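Local coordinates for protein toll (Drosophila melanogaster, PDB 4LXR), which serves as the cell-surface receptor for cleaved spaetzle, switching on the Toll pathway in dorsal-ventral patterning of the embryo and in antifungal defence, at residues Ser23-Ile28 / Ile42-Tyr47; Met644-Glu649 / Glu665-Leu670; His337-Leu342 / His361-Thr366. One frame throughout, in Å; residues are numbered along the deposited sequence.

How the contacts relate
All three contacts belong to the extracellular part of Toll and follow one another along the chain as contact 1, contact 3 and contact 2. Contact 1 is a hairpin near the N-terminus, and Glu26 on its first strand meets a chain of spaetzle C-106; contacts 2 and 3 touch no other protein chain. Contact 3 joins the loops that lead into strands 343-345 and 367-369 of consecutive leucine-rich repeats, its centre about 50 Å from that of contact 1. Contact 2 pairs two later repeats, with centres about 78 Å from contact 3 and about 90 Å from contact 1. Both contacts 2 and 3 carry sugar: Asn364 is itself glycosylated, whereas Ser666 bonds to a nearby N-acetylglucosamine.

Contact 1 (Ser23-Ile28 / Ile42-Tyr47); sequences SEYEII and IQPKDY
The Tyr25 ring is met at its edge, in plane, by Pro44, whose CG lies 3.9 Å from Tyr25 CE2; the two side chains cross at about a right angle. Outside the pair, Phe2 packs edge-to-face with Tyr25, and Arg4 and Cys7 of helix 4-12 also touch it. The Tyr47 ring has Asp46 CG at its edge, and its plane stands 71° from the Glu24 carboxylate, with Tyr47 OH 3.2 Å from Glu24 OE2. The Gln43 amide is turned 44° from that same carboxylate. Its OE1 accepts a bond from Ser23 OG (3.2 Å) in the amide plane, on a lone pair; the Gln43 chain bends at chi2 (80°), which brings CD back toward Ser23. Strands 24-29 and 38-43 form an antiparallel beta hairpin near the N-terminus, and Tyr25 and Ile42 are a hydrogen-bonded pair: Tyr25 N reaches Ile42 O at 2.9 Å, and Ile42 N returns a straighter bond to Tyr25 O. On the face of Tyr25 and Ile42, Ile27 CD1 meets Ile42 CD1 at 3.6 Å. Past Gln43 the chain makes a classic beta bulge, Gln43 O taking both Asp46 N and Tyr47 N.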
loop_
_atom_site.group_PDB
_atom_site.type_symbol
_atom_site.label_atom_id
_atom_site.label_comp_id
_atom_site.label_asym_id
_atom_site.label_seq_id
_atom_site.Cartn_x
_atom_site.Cartn_y
_atom_site.Cartn_z
ATOM N N SER A 23 3.393 18.730 -27.898
ATOM C CA SER A 23 2.732 19.885 -28.487
ATOM C C SER A 23 3.648 21.114 -28.551
ATOM O O SER A 23 3.259 22.162 -29.069
ATOM C CB SER A 23 1.437 20.197 -27.736
ATOM O OG SER A 23 1.618 20.023 -26.343
ATOM N N GLU A 24 4.873 20.981 -28.054
ATOM C CA GLU A 24 5.783 22.122 -28.006
ATOM C C GLU A 24 6.966 22.030 -28.970
ATOM O O GLU A 24 7.084 21.092 -29.756
ATOM C CB GLU A 24 6.291 22.332 -26.578
ATOM C CG GLU A 24 7.238 21.247 -26.110
ATOM C CD GLU A 24 7.483 21.287 -24.619
ATOM O OE1 GLU A 24 8.397 20.565 -24.153
ATOM O OE2 GLU A 24 6.771 22.045 -23.916
ATOM N N TYR A 25 7.840 23.027 -28.902
ATOM C CA TYR A 25 9.037 23.060 -29.725
ATOM C C TYR A 25 10.221 23.368 -28.835
ATOM O O TYR A 25 10.122 24.211 -27.954
ATOM C CB TYR A 25 8.912 24.127 -30.816
ATOM C CG TYR A 25 7.728 23.918 -31.730
ATOM C CD1 TYR A 25 7.817 23.076 -32.845
ATOM C CD2 TYR A 25 6.514 24.544 -31.475
ATOM C CE1 TYR A 25 6.732 22.876 -33.678
ATOM C CE2 TYR A 25 5.424 24.350 -32.301
ATOM C CZ TYR A 25 5.539 23.513 -33.403
ATOM O OH TYR A 25 4.455 23.325 -34.225
ATOM N N GLU A 26 11.333 22.677 -29.041
ATOM C CA GLU A 26 12.549 23.040 -28.338
ATOM C C GLU A 26 13.549 23.635 -29.314
ATOM O O GLU A 26 13.913 23.006 -30.303
ATOM C CB GLU A 26 13.180 21.857 -27.606
ATOM C CG GLU A 26 14.312 22.291 -26.679
ATOM C CD GLU A 26 15.267 21.170 -26.311
ATOM O OE1 GLU A 26 15.965 20.647 -27.211
ATOM O OE2 GLU A 26 15.332 20.819 -25.116
ATOM N N ILE A 27 13.981 24.854 -29.031
ATOM C CA ILE A 27 14.985 25.505 -29.846
ATOM C C ILE A 27 16.296 25.611 -29.082
ATOM O O ILE A 27 16.304 26.055 -27.933
ATOM C CB ILE A 27 14.513 26.895 -30.246
ATOM C CG1 ILE A 27 13.196 26.774 -31.019
ATOM C CG2 ILE A 27 15.584 27.592 -31.065
ATOM C CD1 ILE A 27 12.573 28.083 -31.401
ATOM N N ILE A 28 17.401 25.183 -29.693
ATOM C CA ILE A 28 18.703 25.391 -29.057
ATOM C C ILE A 28 19.622 26.252 -29.914
ATOM O O ILE A 28 19.599 26.183 -31.145
ATOM C CB ILE A 28 19.412 24.072 -28.637
ATOM C CG1 ILE A 28 20.104 23.410 -29.820
ATOM C CG2 ILE A 28 18.437 23.109 -27.982
ATOM C CD1 ILE A 28 20.650 22.038 -29.493
ATOM N N ILE A 42 8.730 26.457 -26.679
ATOM C CA ILE A 42 7.591 27.209 -27.171
ATOM C C ILE A 42 6.348 26.334 -27.209
ATOM O O ILE A 42 6.337 25.266 -27.837
ATOM C CB ILE A 42 7.857 27.777 -28.579
ATOM C CG1 ILE A 42 9.145 28.602 -28.590
ATOM C CG2 ILE A 42 6.670 28.601 -29.054
ATOM C CD1 ILE A 42 9.451 29.255 -29.928
ATOM N N GLN A 43 5.317 26.788 -26.509
ATOM C CA GLN A 43 3.986 26.196 -26.570
ATOM C C GLN A 43 3.048 27.313 -27.042
ATOM O O GLN A 43 2.599 28.135 -26.240
ATOM C CB GLN A 43 3.581 25.658 -25.196
ATOM C CG GLN A 43 2.189 25.071 -25.106
ATOM C CD GLN A 43 2.122 23.657 -25.634
ATOM O OE1 GLN A 43 2.839 22.772 -25.164
ATOM N NE2 GLN A 43 1.267 23.436 -26.624
ATOM N N PRO A 44 2.777 27.352 -28.358
ATOM C CA PRO A 44 2.117 28.452 -29.078
ATOM C C PRO A 44 0.860 28.968 -28.389
ATOM O O PRO A 44 0.005 28.159 -28.036
ATOM C CB PRO A 44 1.760 27.817 -30.422
ATOM C CG PRO A 44 2.798 26.756 -30.613
ATOM C CD PRO A 44 3.047 26.199 -29.242
ATOM N N LYS A 45 0.776 30.290 -28.205
ATOM C CA LYS A 45 -0.332 30.965 -27.513
ATOM C C LYS A 45 -0.304 30.793 -26.001
ATOM O O LYS A 45 -0.913 31.583 -25.278
ATOM C CB LYS A 45 -1.710 30.545 -28.051
ATOM C CG LYS A 45 -1.957 30.879 -29.509
ATOM C CD LYS A 45 -3.367 30.475 -29.928
ATOM C CE LYS A 45 -3.566 30.607 -31.438
ATOM N NZ LYS A 45 -4.866 30.037 -31.909
ATOM N N ASP A 46 0.396 29.769 -25.520
ATOM C CA ASP A 46 0.400 29.464 -24.090
ATOM C C ASP A 46 1.597 30.086 -23.369
ATOM O O ASP A 46 1.446 30.991 -22.542
ATOM C CB ASP A 46 0.349 27.948 -23.861
ATOM C CG ASP A 46 0.142 27.576 -22.398
ATOM O OD1 ASP A 46 -0.240 28.453 -21.596
ATOM O OD2 ASP A 46 0.349 26.392 -22.050
ATOM N N TYR A 47 2.789 29.600 -23.678
ATOM C CA TYR A 47 3.970 30.117 -23.013
ATOM C C TYR A 47 5.241 29.961 -23.836
ATOM O O TYR A 47 5.322 29.129 -24.755
ATOM C CB TYR A 47 4.136 29.463 -21.645
ATOM C CG TYR A 47 4.737 28.079 -21.675
ATOM C CD1 TYR A 47 3.953 26.961 -21.943
ATOM C CD2 TYR A 47 6.091 27.884 -21.406
ATOM C CE1 TYR A 47 4.504 25.685 -21.954
ATOM C CE2 TYR A 47 6.649 26.616 -21.424
ATOM C CZ TYR A 47 5.852 25.526 -21.701
ATOM O OH TYR A 47 6.405 24.267 -21.710
#

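Contact 2 (Met644-Glu649 / Glu665-Leu670); sequences MELHLE and ESVTSL. With NAG (2-acetamido-2-deoxy-beta-D-glucopyranose), chain K.
Met644 O takes two backbone bonds, from Thr668 N at 2.9 Å in the carbonyl plane on a lone pair, and from Ser669 N tilted 28° out of that plane. These bonds start the parallel pairing of neighbouring leucine-rich repeats, 16 and 17, and Leu646 N carries it on to Ser669 O at 2.8 Å. Thr668 also bonds through its side chain: OG1, set between its own backbone N and carbonyl carbon (chi1 65°), accepts from Met644 N at 3.0 Å. An alanine in place of Thr668 would probably leave Met644 N without its side-chain acceptor, though the backbone bonds to Met644 O would remain. The extended Met644 chain crosses Val667 at about a right angle, SD 4.0 Å from Val667 CG2. Leu646 and Leu670 lie side by side, pointing the same way, with their CD2 atoms 3.6 Å apart. On the other face, Glu645 CG rests near Ser669 CB, while its carboxylate receives His647 NE2; His647 ND1, the other ring nitrogen, donates to Glu649 OE1. Further out, His671 stacks on His647, and Leu619 and Ile621 of strand 618-622 pack against Met644. Before Val667 in the chain, Ser666 OG donates to O7 of N-acetylglucosamine (chain K), at 3.0 Å.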
loop_
_atom_site.group_PDB
_atom_site.type_symbol
_atom_site.label_atom_id
_atom_site.label_comp_id
_atom_site.label_asym_id
_atom_site.label_seq_id
_atom_site.Cartn_x
_atom_site.Cartn_y
_atom_site.Cartn_z
ATOM N N MET A 644 -4.340 -53.320 4.182
ATOM C CA MET A 644 -3.467 -53.508 5.338
ATOM C C MET A 644 -2.169 -54.160 4.861
ATOM O O MET A 644 -2.168 -55.328 4.443
ATOM C CB MET A 644 -4.167 -54.381 6.376
ATOM C CG MET A 644 -3.367 -54.674 7.629
ATOM S SD MET A 644 -4.397 -55.525 8.840
ATOM C CE MET A 644 -3.325 -55.585 10.275
ATOM N N GLU A 645 -1.074 -53.404 4.896
ATOM C CA GLU A 645 0.199 -53.903 4.387
ATOM C C GLU A 645 1.092 -54.337 5.536
ATOM O O GLU A 645 1.391 -53.560 6.430
ATOM C CB GLU A 645 0.922 -52.843 3.556
ATOM C CG GLU A 645 0.100 -52.226 2.450
ATOM C CD GLU A 645 0.905 -51.246 1.615
ATOM O OE1 GLU A 645 0.358 -50.715 0.626
ATOM O OE2 GLU A 645 2.088 -51.008 1.945
ATOM N N LEU A 646 1.518 -55.588 5.518
ATOM C CA LEU A 646 2.352 -56.077 6.598
ATOM C C LEU A 646 3.767 -56.231 6.086
ATOM O O LEU A 646 4.073 -57.164 5.356
ATOM C CB LEU A 646 1.809 -57.394 7.139
ATOM C CG LEU A 646 2.568 -58.117 8.240
ATOM C CD1 LEU A 646 2.783 -57.220 9.489
ATOM C CD2 LEU A 646 1.779 -59.357 8.589
ATOM N N HIS A 647 4.616 -55.281 6.449
ATOM C CA HIS A 647 5.994 -55.245 5.993
ATOM C C HIS A 647 6.936 -55.907 6.994
ATOM O O HIS A 647 7.186 -55.385 8.088
ATOM C CB HIS A 647 6.411 -53.798 5.684
ATOM C CG HIS A 647 5.847 -53.278 4.395
ATOM N ND1 HIS A 647 6.486 -53.439 3.183
ATOM C CD2 HIS A 647 4.694 -52.625 4.127
ATOM C CE1 HIS A 647 5.758 -52.894 2.227
ATOM N NE2 HIS A 647 4.667 -52.387 2.774
ATOM N N LEU A 648 7.437 -57.078 6.606
ATOM C CA LEU A 648 8.285 -57.886 7.467
ATOM C C LEU A 648 9.575 -58.264 6.747
ATOM O O LEU A 648 10.227 -59.250 7.092
ATOM C CB LEU A 648 7.527 -59.126 7.943
ATOM C CG LEU A 648 6.319 -58.873 8.856
ATOM C CD1 LEU A 648 5.518 -60.139 9.116
ATOM C CD2 LEU A 648 6.769 -58.261 10.176
ATOM N N GLU A 649 9.938 -57.463 5.747
ATOM C CA GLU A 649 11.158 -57.674 4.963
ATOM C C GLU A 649 12.434 -57.859 5.777
ATOM O O GLU A 649 12.654 -57.189 6.798
ATOM C CB GLU A 649 11.389 -56.530 3.969
ATOM C CG GLU A 649 10.353 -56.410 2.876
ATOM C CD GLU A 649 9.215 -55.479 3.250
ATOM O OE1 GLU A 649 8.604 -54.897 2.326
ATOM O OE2 GLU A 649 8.942 -55.323 4.470
ATOM N N GLU A 665 -5.608 -61.539 10.208
ATOM C CA GLU A 665 -6.665 -62.094 9.353
ATOM C C GLU A 665 -7.164 -61.125 8.280
ATOM O O GLU A 665 -7.858 -61.532 7.350
ATOM C CB GLU A 665 -7.859 -62.547 10.198
ATOM C CG GLU A 665 -8.599 -61.415 10.902
ATOM C CD GLU A 665 -9.817 -61.901 11.668
ATOM O OE1 GLU A 665 -10.150 -63.100 11.559
ATOM O OE2 GLU A 665 -10.440 -61.085 12.380
ATOM N N SER A 666 -6.817 -59.849 8.417
ATOM C CA SER A 666 -7.367 -58.798 7.562
ATOM C C SER A 666 -6.316 -58.198 6.651
ATOM O O SER A 666 -6.603 -57.279 5.895
ATOM C CB SER A 666 -7.943 -57.677 8.427
ATOM O OG SER A 666 -8.633 -58.205 9.537
ATOM N N VAL A 667 -5.088 -58.697 6.768
ATOM C CA VAL A 667 -3.973 -58.250 5.941
ATOM C C VAL A 667 -4.276 -58.462 4.456
ATOM O O VAL A 667 -4.738 -59.534 4.057
ATOM C CB VAL A 667 -2.684 -59.028 6.295
ATOM C CG1 VAL A 667 -1.616 -58.853 5.205
ATOM C CG2 VAL A 667 -2.161 -58.610 7.670
ATOM N N THR A 668 -4.029 -57.434 3.646
ATOM C CA THR A 668 -4.246 -57.547 2.206
ATOM C C THR A 668 -2.933 -57.663 1.427
ATOM O O THR A 668 -2.919 -58.028 0.251
ATOM C CB THR A 668 -5.064 -56.360 1.668
ATOM O OG1 THR A 668 -4.316 -55.151 1.825
ATOM C CG2 THR A 668 -6.366 -56.247 2.408
ATOM N N SER A 669 -1.826 -57.359 2.087
ATOM C CA SER A 669 -0.534 -57.365 1.422
ATOM C C SER A 669 0.512 -57.923 2.372
ATOM O O SER A 669 0.753 -57.345 3.441
ATOM C CB SER A 669 -0.146 -55.940 1.028
ATOM O OG SER A 669 0.473 -55.906 -0.235
ATOM N N LEU A 670 1.113 -59.050 2.000
ATOM C CA LEU A 670 2.190 -59.646 2.775
ATOM C C LEU A 670 3.511 -59.430 2.061
ATOM O O LEU A 670 3.715 -59.929 0.957
ATOM C CB LEU A 670 1.966 -61.143 2.971
ATOM C CG LEU A 670 1.002 -61.575 4.070
ATOM C CD1 LEU A 670 0.719 -63.086 4.008
ATOM C CD2 LEU A 670 1.561 -61.167 5.435
HETATM C C1 NAG K . -12.093 -58.789 4.077
HETATM C C2 NAG K . -12.613 -58.714 5.513
HETATM C C3 NAG K . -14.124 -58.513 5.509
HETATM C C4 NAG K . -14.487 -57.280 4.693
HETATM C C5 NAG K . -13.885 -57.371 3.290
HETATM C C6 NAG K . -14.075 -56.106 2.487
HETATM C C7 NAG K . -11.377 -59.890 7.281
HETATM C C8 NAG K . -11.131 -61.209 7.953
HETATM N N2 NAG K . -12.256 -59.903 6.272
HETATM O O3 NAG K . -14.604 -58.374 6.843
HETATM O O4 NAG K . -15.904 -57.176 4.596
HETATM O O5 NAG K . -12.468 -57.598 3.365
HETATM O O6 NAG K . -13.127 -55.114 2.855
HETATM O O7 NAG K . -10.798 -58.858 7.632
#

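Contact 3 (His337-Leu342 / His361-Thr366); sequences HQVNLL and HTTNLT. With NAG (2-acetamido-2-deoxy-beta-D-glucopyranose), chain L; NAG (2-acetamido-2-deoxy-beta-D-glucopyranose), chain D.
Leu342, Asn364 and Leu341 bury the most surface where two consecutive turns of the leucine-rich repeat solenoid stack, each with a type I beta turn, Gln338-Leu341 and Thr362-Leu365. Asn364 ND2 donates to Val339 O at 2.8 Å, the oxygen lying 9° out of the Asn364 amide plane. That same nitrogen is the glycosylated one, covalently joined to C1 of N-acetylglucosamine (chain L), and the bond to Val339 is likely to hold the amide in place at the root of the glycan. Leu342 points its CB away from the facing turn, yet its CD2 packs against Asn364 O at 3.6 Å. Its own carbonyl oxygen receives Thr366 N at 2.8 Å, and Leu365 CD1 lies 3.5 Å from that oxygen. Leu341 lies side by side with both Thr362 and Leu365, pointing the same way: its CG, anti to the backbone N (chi1 -176°), is 3.7 Å from Leu365 CD1, and its CD2 meets the Thr362 methyl. Between the turns a water accepts from Asn364 N and lies within hydrogen-bonding distance of Leu341 O, its bond to Val339 O being weak. Outside the pair, Gln338 NE2 is held by the carbonyls of Phe311 and Ser314. Residues of both turns grip the sugar: its O6 donates to Asn340 OD1, and its N2 donates almost straight to Thr363 OG1, 2.8 Å away.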
loop_
_atom_site.group_PDB
_atom_site.type_symbol
_atom_site.label_atom_id
_atom_site.label_comp_id
_atom_site.label_asym_id
_atom_site.label_seq_id
_atom_site.Cartn_x
_atom_site.Cartn_y
_atom_site.Cartn_z
ATOM N N HIS A 337 -21.668 21.732 19.680
ATOM C CA HIS A 337 -22.339 22.584 18.701
ATOM C C HIS A 337 -22.026 22.205 17.247
ATOM O O HIS A 337 -22.611 22.753 16.314
ATOM C CB HIS A 337 -22.023 24.066 18.966
ATOM C CG HIS A 337 -22.446 24.535 20.325
ATOM N ND1 HIS A 337 -23.744 24.896 20.617
ATOM C CD2 HIS A 337 -21.747 24.685 21.476
ATOM C CE1 HIS A 337 -23.827 25.251 21.888
ATOM N NE2 HIS A 337 -22.630 25.132 22.432
ATOM N N GLN A 338 -21.124 21.251 17.052
ATOM C CA GLN A 338 -20.671 20.916 15.706
ATOM C C GLN A 338 -21.616 19.978 14.929
ATOM O O GLN A 338 -21.237 18.890 14.505
ATOM C CB GLN A 338 -19.224 20.397 15.738
ATOM C CG GLN A 338 -18.174 21.524 15.817
ATOM C CD GLN A 338 -18.295 22.336 17.091
ATOM O OE1 GLN A 338 -18.196 21.788 18.187
ATOM N NE2 GLN A 338 -18.540 23.646 16.958
ATOM N N VAL A 339 -22.837 20.444 14.710
ATOM C CA VAL A 339 -23.851 19.671 13.996
ATOM C C VAL A 339 -23.494 19.371 12.522
ATOM O O VAL A 339 -24.046 18.454 11.919
ATOM C CB VAL A 339 -25.240 20.365 14.105
ATOM C CG1 VAL A 339 -25.309 21.621 13.212
ATOM C CG2 VAL A 339 -26.350 19.397 13.775
ATOM N N ASN A 340 -22.561 20.129 11.951
ATOM C CA ASN A 340 -22.206 19.965 10.540
ATOM C C ASN A 340 -20.834 19.348 10.313
ATOM O O ASN A 340 -20.339 19.341 9.186
ATOM C CB ASN A 340 -22.263 21.312 9.807
ATOM C CG ASN A 340 -23.673 21.849 9.689
ATOM O OD1 ASN A 340 -24.554 21.190 9.141
ATOM N ND2 ASN A 340 -23.898 23.052 10.217
ATOM N N LEU A 341 -20.207 18.866 11.378
ATOM C CA LEU A 341 -18.868 18.298 11.271
ATOM C C LEU A 341 -18.912 17.059 10.375
ATOM O O LEU A 341 -19.777 16.201 10.551
ATOM C CB LEU A 341 -18.338 17.959 12.660
ATOM C CG LEU A 341 -16.905 17.436 12.759
ATOM C CD1 LEU A 341 -15.909 18.465 12.229
ATOM C CD2 LEU A 341 -16.596 17.063 14.201
ATOM N N LEU A 342 -18.018 16.993 9.389
ATOM C CA LEU A 342 -17.990 15.868 8.449
ATOM C C LEU A 342 -16.789 14.951 8.718
ATOM O O LEU A 342 -16.877 13.730 8.608
ATOM C CB LEU A 342 -17.937 16.365 7.000
ATOM C CG LEU A 342 -19.092 17.242 6.510
ATOM C CD1 LEU A 342 -18.851 17.680 5.062
ATOM C CD2 LEU A 342 -20.457 16.529 6.671
ATOM N N HIS A 361 -23.800 15.063 19.266
ATOM C CA HIS A 361 -24.419 16.037 18.362
ATOM C C HIS A 361 -23.804 16.070 16.962
ATOM O O HIS A 361 -24.331 16.734 16.076
ATOM C CB HIS A 361 -24.417 17.456 18.975
ATOM C CG HIS A 361 -25.170 17.561 20.267
ATOM N ND1 HIS A 361 -24.677 17.072 21.460
ATOM C CD2 HIS A 361 -26.383 18.088 20.553
ATOM C CE1 HIS A 361 -25.554 17.294 22.423
ATOM N NE2 HIS A 361 -26.600 17.906 21.899
ATOM N N THR A 362 -22.695 15.366 16.752
ATOM C CA THR A 362 -22.046 15.406 15.442
ATOM C C THR A 362 -22.680 14.378 14.536
ATOM O O THR A 362 -22.002 13.461 14.072
ATOM C CB THR A 362 -20.563 15.058 15.525
ATOM O OG1 THR A 362 -20.426 13.785 16.168
ATOM C CG2 THR A 362 -19.797 16.124 16.302
ATOM N N THR A 363 -23.975 14.543 14.272
ATOM C CA THR A 363 -24.755 13.510 13.610
ATOM C C THR A 363 -24.472 13.422 12.117
ATOM O O THR A 363 -24.916 12.486 11.462
ATOM C CB THR A 363 -26.274 13.689 13.853
ATOM O OG1 THR A 363 -26.689 14.962 13.355
ATOM C CG2 THR A 363 -26.589 13.607 15.334
ATOM N N ASN A 364 -23.724 14.389 11.592
ATOM C CA ASN A 364 -23.355 14.405 10.178
ATOM C C ASN A 364 -21.951 13.855 9.912
ATOM O O ASN A 364 -21.492 13.851 8.771
ATOM C CB ASN A 364 -23.454 15.828 9.618
ATOM C CG ASN A 364 -24.854 16.187 9.185
ATOM O OD1 ASN A 364 -25.443 15.493 8.367
ATOM N ND2 ASN A 364 -25.399 17.270 9.746
ATOM N N LEU A 365 -21.267 13.416 10.959
ATOM C CA LEU A 365 -19.891 12.938 10.816
ATOM C C LEU A 365 -19.826 11.784 9.824
ATOM O O LEU A 365 -20.566 10.824 9.968
ATOM C CB LEU A 365 -19.348 12.458 12.164
ATOM C CG LEU A 365 -17.828 12.400 12.289
ATOM C CD1 LEU A 365 -17.209 13.783 12.042
ATOM C CD2 LEU A 365 -17.443 11.870 13.671
ATOM N N THR A 366 -18.945 11.880 8.825
ATOM C CA THR A 366 -18.789 10.808 7.843
ATOM C C THR A 366 -17.467 10.052 7.976
ATOM O O THR A 366 -17.382 8.886 7.583
ATOM C CB THR A 366 -18.948 11.314 6.393
ATOM O OG1 THR A 366 -17.915 12.255 6.093
ATOM C CG2 THR A 366 -20.321 11.986 6.203
HETATM C C1 NAG L . -26.758 17.537 9.305
HETATM C C2 NAG L . -27.558 17.222 10.602
HETATM C C3 NAG L . -28.959 17.835 10.548
HETATM C C4 NAG L . -28.875 19.320 10.237
HETATM C C5 NAG L . -28.170 19.492 8.897
HETATM C C6 NAG L . -28.017 20.938 8.486
HETATM C C7 NAG L . -28.170 14.901 10.002
HETATM C C8 NAG L . -28.168 13.473 10.459
HETATM N N2 NAG L . -27.640 15.791 10.855
HETATM O O3 NAG L . -29.610 17.630 11.797
HETATM O O4 NAG L . -30.170 19.917 10.222
HETATM O O5 NAG L . -26.843 18.956 9.005
HETATM O O6 NAG L . -27.318 21.682 9.477
HETATM O O7 NAG L . -28.622 15.228 8.906
HETATM C C1 NAG D . -13.735 17.674 4.854
HETATM C C2 NAG D . -12.922 17.688 3.548
HETATM C C3 NAG D . -13.712 17.027 2.423
HETATM C C4 NAG D . -14.222 15.652 2.838
HETATM C C5 NAG D . -14.974 15.742 4.165
HETATM C C6 NAG D . -15.427 14.396 4.699
HETATM C C7 NAG D . -11.288 19.499 3.285
HETATM C C8 NAG D . -11.063 20.909 2.820
HETATM N N2 NAG D . -12.534 19.036 3.166
HETATM O O3 NAG D . -12.879 16.916 1.274
HETATM O O4 NAG D . -15.119 15.178 1.840
HETATM O O5 NAG D . -14.124 16.322 5.161
HETATM O O6 NAG D . -14.356 13.463 4.792
HETATM O O7 NAG D . -10.383 18.813 3.754
HETATM O O HOH W 1 -21.623 16.237 12.349
#